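Local atomic coordinates of sulfur oxygenase/reductase (Halothiobacillus neapolitanus, PDB entry 6QPA), a protein that probably catalyses the oxygen-dependent oxidation and disproportionation of elemental sulfur at a mononuclear non-haem iron centre. Residues V160-H171 with A288-F299. Numbering follows the deposited sequence.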
loop_
_atom_site.group_PDB
_atom_site.type_symbol
_atom_site.label_atom_id
_atom_site.label_comp_id
_atom_site.label_asym_id
_atom_site.label_seq_id
_atom_site.Cartn_x
_atom_site.Cartn_y
_atom_site.Cartn_z
ATOM N N VAL A 160 46.230 15.353 -13.205
ATOM C CA VAL A 160 47.023 16.516 -13.580
ATOM C C VAL A 160 46.568 17.682 -12.723
ATOM O O VAL A 160 45.367 17.965 -12.610
ATOM C CB VAL A 160 46.932 16.832 -15.084
ATOM C CG1 VAL A 160 47.677 18.146 -15.408
ATOM C CG2 VAL A 160 47.533 15.679 -15.895
ATOM N N VAL A 161 47.529 18.342 -12.103
ATOM C CA VAL A 161 47.280 19.498 -11.264
ATOM C C VAL A 161 47.954 20.701 -11.911
ATOM O O VAL A 161 49.070 20.580 -12.428
ATOM C CB VAL A 161 47.824 19.207 -9.853
ATOM C CG1 VAL A 161 48.194 20.440 -9.174
ATOM C CG2 VAL A 161 46.784 18.407 -9.055
ATOM N N ILE A 162 47.273 21.846 -11.923
ATOM C CA ILE A 162 47.842 23.076 -12.480
ATOM C C ILE A 162 47.816 24.159 -11.407
ATOM O O ILE A 162 46.739 24.525 -10.913
ATOM C CB ILE A 162 47.093 23.552 -13.732
ATOM C CG1 ILE A 162 47.088 22.451 -14.803
ATOM C CG2 ILE A 162 47.761 24.835 -14.273
ATOM C CD1 ILE A 162 46.323 22.842 -16.075
ATOM N N GLY A 163 48.994 24.661 -11.047
ATOM C CA GLY A 163 49.121 25.728 -10.076
ATOM C C GLY A 163 49.277 27.079 -10.750
ATOM O O GLY A 163 50.228 27.304 -11.496
ATOM N N ASP A 164 48.322 27.976 -10.486
ATOM C CA ASP A 164 48.294 29.302 -11.084
ATOM C C ASP A 164 49.101 30.278 -10.219
ATOM O O ASP A 164 48.791 30.484 -9.040
ATOM C CB ASP A 164 46.845 29.767 -11.236
ATOM C CG ASP A 164 46.707 30.934 -12.198
ATOM O OD1 ASP A 164 47.725 31.589 -12.472
ATOM O OD2 ASP A 164 45.598 31.189 -12.706
ATOM N N HIS A 165 50.123 30.890 -10.806
ATOM C CA HIS A 165 50.973 31.839 -10.101
ATOM C C HIS A 165 51.070 33.120 -10.914
ATOM O O HIS A 165 51.346 33.066 -12.119
ATOM C CB HIS A 165 52.385 31.288 -9.891
ATOM C CG HIS A 165 52.442 29.980 -9.171
ATOM N ND1 HIS A 165 52.052 28.789 -9.747
ATOM C CD2 HIS A 165 52.874 29.672 -7.922
ATOM C CE1 HIS A 165 52.222 27.805 -8.879
ATOM N NE2 HIS A 165 52.725 28.312 -7.765
ATOM N N TRP A 166 50.851 34.263 -10.266
ATOM C CA TRP A 166 51.192 35.559 -10.844
ATOM C C TRP A 166 52.427 36.077 -10.125
ATOM O O TRP A 166 52.403 36.251 -8.903
ATOM C CB TRP A 166 50.058 36.572 -10.721
ATOM C CG TRP A 166 48.782 36.238 -11.426
ATOM C CD1 TRP A 166 48.412 35.029 -11.970
ATOM C CD2 TRP A 166 47.684 37.132 -11.654
ATOM N NE1 TRP A 166 47.156 35.128 -12.517
ATOM C CE2 TRP A 166 46.687 36.404 -12.342
ATOM C CE3 TRP A 166 47.452 38.477 -11.350
ATOM C CZ2 TRP A 166 45.476 36.977 -12.729
ATOM C CZ3 TRP A 166 46.251 39.047 -11.734
ATOM C CH2 TRP A 166 45.273 38.294 -12.407
ATOM N N VAL A 167 53.488 36.356 -10.888
ATOM C CA VAL A 167 54.807 36.647 -10.344
ATOM C C VAL A 167 55.044 38.151 -10.346
ATOM O O VAL A 167 54.670 38.844 -11.305
ATOM C CB VAL A 167 55.898 35.893 -11.139
ATOM C CG1 VAL A 167 57.309 36.375 -10.749
ATOM C CG2 VAL A 167 55.762 34.383 -10.884
ATOM N N MET A 168 55.631 38.660 -9.247
ATOM C CA MET A 168 55.963 40.079 -9.139
ATOM C C MET A 168 56.906 40.498 -10.253
ATOM O O MET A 168 57.832 39.770 -10.614
ATOM C CB MET A 168 56.609 40.399 -7.793
ATOM C CG MET A 168 55.712 40.022 -6.614
ATOM S SD MET A 168 56.621 39.963 -5.052
ATOM C CE MET A 168 56.991 41.711 -4.800
ATOM N N ASP A 169 56.636 41.681 -10.808
ATOM C CA ASP A 169 57.486 42.274 -11.831
ATOM C C ASP A 169 58.941 42.269 -11.390
ATOM O O ASP A 169 59.282 42.785 -10.324
ATOM C CB ASP A 169 57.019 43.699 -12.110
ATOM C CG ASP A 169 57.805 44.376 -13.220
ATOM O OD1 ASP A 169 58.535 43.709 -13.973
ATOM O OD2 ASP A 169 57.652 45.594 -13.349
ATOM N N GLY A 170 59.795 41.686 -12.226
ATOM C CA GLY A 170 61.204 41.563 -11.941
ATOM C C GLY A 170 61.605 40.311 -11.185
ATOM O O GLY A 170 62.801 40.034 -11.088
ATOM N N HIS A 171 60.651 39.506 -10.707
ATOM C CA HIS A 171 60.966 38.292 -9.962
ATOM C C HIS A 171 60.880 37.029 -10.813
ATOM O O HIS A 171 60.962 35.923 -10.270
ATOM C CB HIS A 171 60.032 38.165 -8.759
ATOM C CG HIS A 171 60.236 39.222 -7.722
ATOM N ND1 HIS A 171 60.438 38.926 -6.391
ATOM C CD2 HIS A 171 60.294 40.578 -7.822
ATOM C CE1 HIS A 171 60.592 40.050 -5.711
ATOM N NE2 HIS A 171 60.513 41.066 -6.556
ATOM N N ALA A 288 57.678 33.893 -2.040
ATOM C CA ALA A 288 58.241 35.224 -1.883
ATOM C C ALA A 288 58.157 36.067 -3.148
ATOM O O ALA A 288 58.369 37.277 -3.067
ATOM C CB ALA A 288 59.710 35.127 -1.442
ATOM N N HIS A 289 57.847 35.476 -4.305
ATOM C CA HIS A 289 57.909 36.211 -5.560
ATOM C C HIS A 289 56.554 36.414 -6.210
ATOM O O HIS A 289 56.492 36.846 -7.366
ATOM C CB HIS A 289 58.855 35.493 -6.513
ATOM C CG HIS A 289 60.211 35.275 -5.923
ATOM N ND1 HIS A 289 60.988 36.317 -5.458
ATOM C CD2 HIS A 289 60.934 34.148 -5.728
ATOM C CE1 HIS A 289 62.129 35.840 -4.995
ATOM N NE2 HIS A 289 62.119 34.526 -5.141
ATOM N N LEU A 290 55.472 36.130 -5.496
ATOM C CA LEU A 290 54.144 36.079 -6.077
ATOM C C LEU A 290 53.337 37.324 -5.755
ATOM O O LEU A 290 53.339 37.808 -4.619
ATOM C CB LEU A 290 53.381 34.860 -5.569
ATOM C CG LEU A 290 54.007 33.506 -5.858
ATOM C CD1 LEU A 290 53.042 32.411 -5.346
ATOM C CD2 LEU A 290 54.276 33.362 -7.352
ATOM N N ASP A 291 52.635 37.826 -6.768
ATOM C CA ASP A 291 51.512 38.727 -6.536
ATOM C C ASP A 291 50.230 37.970 -6.240
ATOM O O ASP A 291 49.363 38.475 -5.520
ATOM C CB ASP A 291 51.287 39.613 -7.752
ATOM C CG ASP A 291 52.184 40.819 -7.753
ATOM O OD1 ASP A 291 52.490 41.312 -6.655
ATOM O OD2 ASP A 291 52.595 41.263 -8.841
ATOM N N LYS A 292 50.071 36.791 -6.816
ATOM C CA LYS A 292 48.826 36.056 -6.676
ATOM C C LYS A 292 49.110 34.564 -6.654
ATOM O O LYS A 292 49.952 34.075 -7.412
ATOM C CB LYS A 292 47.866 36.397 -7.827
ATOM C CG LYS A 292 46.466 35.782 -7.686
ATOM C CD LYS A 292 45.524 36.288 -8.789
ATOM C CE LYS A 292 44.085 35.846 -8.518
ATOM N NZ LYS A 292 43.182 36.450 -9.511
ATOM N N GLY A 293 48.370 33.839 -5.827
ATOM C CA GLY A 293 48.496 32.402 -5.789
ATOM C C GLY A 293 49.359 31.936 -4.633
ATOM O O GLY A 293 49.715 32.710 -3.735
ATOM N N PRO A 294 49.722 30.642 -4.638
ATOM C CA PRO A 294 49.332 29.689 -5.688
ATOM C C PRO A 294 47.893 29.194 -5.547
ATOM O O PRO A 294 47.355 29.189 -4.451
ATOM C CB PRO A 294 50.311 28.528 -5.495
ATOM C CG PRO A 294 50.695 28.597 -4.056
ATOM C CD PRO A 294 50.592 30.029 -3.618
ATOM N N TYR A 295 47.281 28.820 -6.670
ATOM C CA TYR A 295 45.963 28.198 -6.695
ATOM C C TYR A 295 46.058 26.950 -7.565
ATOM O O TYR A 295 46.474 27.028 -8.726
ATOM C CB TYR A 295 44.905 29.164 -7.241
ATOM C CG TYR A 295 43.472 28.634 -7.160
ATOM C CD1 TYR A 295 42.777 28.639 -5.958
ATOM C CD2 TYR A 295 42.816 28.156 -8.296
ATOM C CE1 TYR A 295 41.460 28.175 -5.881
ATOM C CE2 TYR A 295 41.514 27.700 -8.234
ATOM C CZ TYR A 295 40.841 27.699 -7.026
ATOM O OH TYR A 295 39.546 27.245 -6.984
ATOM N N TYR A 296 45.700 25.799 -7.007
ATOM C CA TYR A 296 45.874 24.522 -7.683
ATOM C C TYR A 296 44.515 23.949 -8.070
ATOM O O TYR A 296 43.690 23.671 -7.193
ATOM C CB TYR A 296 46.636 23.555 -6.779
ATOM C CG TYR A 296 48.136 23.809 -6.819
ATOM C CD1 TYR A 296 48.909 23.256 -7.819
ATOM C CD2 TYR A 296 48.760 24.621 -5.889
ATOM C CE1 TYR A 296 50.254 23.460 -7.897
ATOM C CE2 TYR A 296 50.134 24.848 -5.961
ATOM C CZ TYR A 296 50.870 24.262 -6.979
ATOM O OH TYR A 296 52.233 24.448 -7.114
ATOM N N MET A 297 44.287 23.777 -9.375
ATOM C CA MET A 297 43.118 23.069 -9.889
ATOM C C MET A 297 43.488 21.628 -10.238
ATOM O O MET A 297 44.559 21.369 -10.791
ATOM C CB MET A 297 42.547 23.773 -11.127
ATOM C CG MET A 297 42.083 25.202 -10.863
ATOM S SD MET A 297 41.800 26.123 -12.388
ATOM C CE MET A 297 40.391 25.220 -13.053
ATOM N N PHE A 298 42.595 20.692 -9.909
ATOM C CA PHE A 298 42.775 19.277 -10.214
ATOM C C PHE A 298 42.041 18.928 -11.509
ATOM O O PHE A 298 40.901 19.342 -11.706
ATOM C CB PHE A 298 42.234 18.388 -9.084
ATOM C CG PHE A 298 43.138 18.283 -7.881
ATOM C CD1 PHE A 298 43.863 19.387 -7.430
ATOM C CD2 PHE A 298 43.249 17.070 -7.185
ATOM C CE1 PHE A 298 44.682 19.290 -6.302
ATOM C CE2 PHE A 298 44.068 16.958 -6.066
ATOM C CZ PHE A 298 44.783 18.078 -5.614
ATOM N N PHE A 299 42.696 18.143 -12.369
ATOM C CA PHE A 299 42.143 17.710 -13.645
ATOM C C PHE A 299 42.348 16.217 -13.882
ATOM O O PHE A 299 43.331 15.615 -13.432
ATOM C CB PHE A 299 42.805 18.398 -14.826
ATOM C CG PHE A 299 42.610 19.873 -14.879
ATOM C CD1 PHE A 299 43.463 20.717 -14.184
ATOM C CD2 PHE A 299 41.613 20.423 -15.667
ATOM C CE1 PHE A 299 43.324 22.084 -14.259
ATOM C CE2 PHE A 299 41.461 21.799 -15.753
ATOM C CZ PHE A 299 42.322 22.633 -15.037
HETATM O O HOH W 1 53.324 26.535 -5.821
HETATM O O HOH W 2 53.974 42.846 -10.149
#
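Val161 spreads its two methyls between two rings: CG2 sits 3.6 Å from the centroid of the Phe298 ring, over its face, while CG1 meets the edge of Tyr296 at CD1. With CG1 anti to the backbone N (chi1 153°), one branched residue serves both aromatics. Gly163 suits its place because the Tyr296 ring lies flat over its CA, 3.6 Å from CA to ring centroid, where a CB would clash. Helix 262-269 covers this face through Ala265 and Leu269. Strands 159-167 and 290-305 run antiparallel in a curved sheet, consistent with the ferredoxin-like barrel of the dimeric alpha-beta-barrel superfamily. A classic beta bulge interrupts their ladder: Trp166 O accepts from both Asp291 N (2.7 Å) and Lys292 N (3.2 Å). Beside it the extended Lys292 chain lies along the indole, CD 3.7 Å from the six-membered ring centroid and NZ 4.3 Å in a cation-pi contact; Trp115 of the second subunit is a second cation-pi partner. An alanine in place of Trp166 would probably strip the lysine methylenes of their flat support, leaving the ammonium to Trp115. Water bridges His165 NE2 and Tyr296 OH, 2.7 Å from each. Farther out, His171 ND1 and His289 ND1 share a 2.8 Å hydrogen bond at their edges.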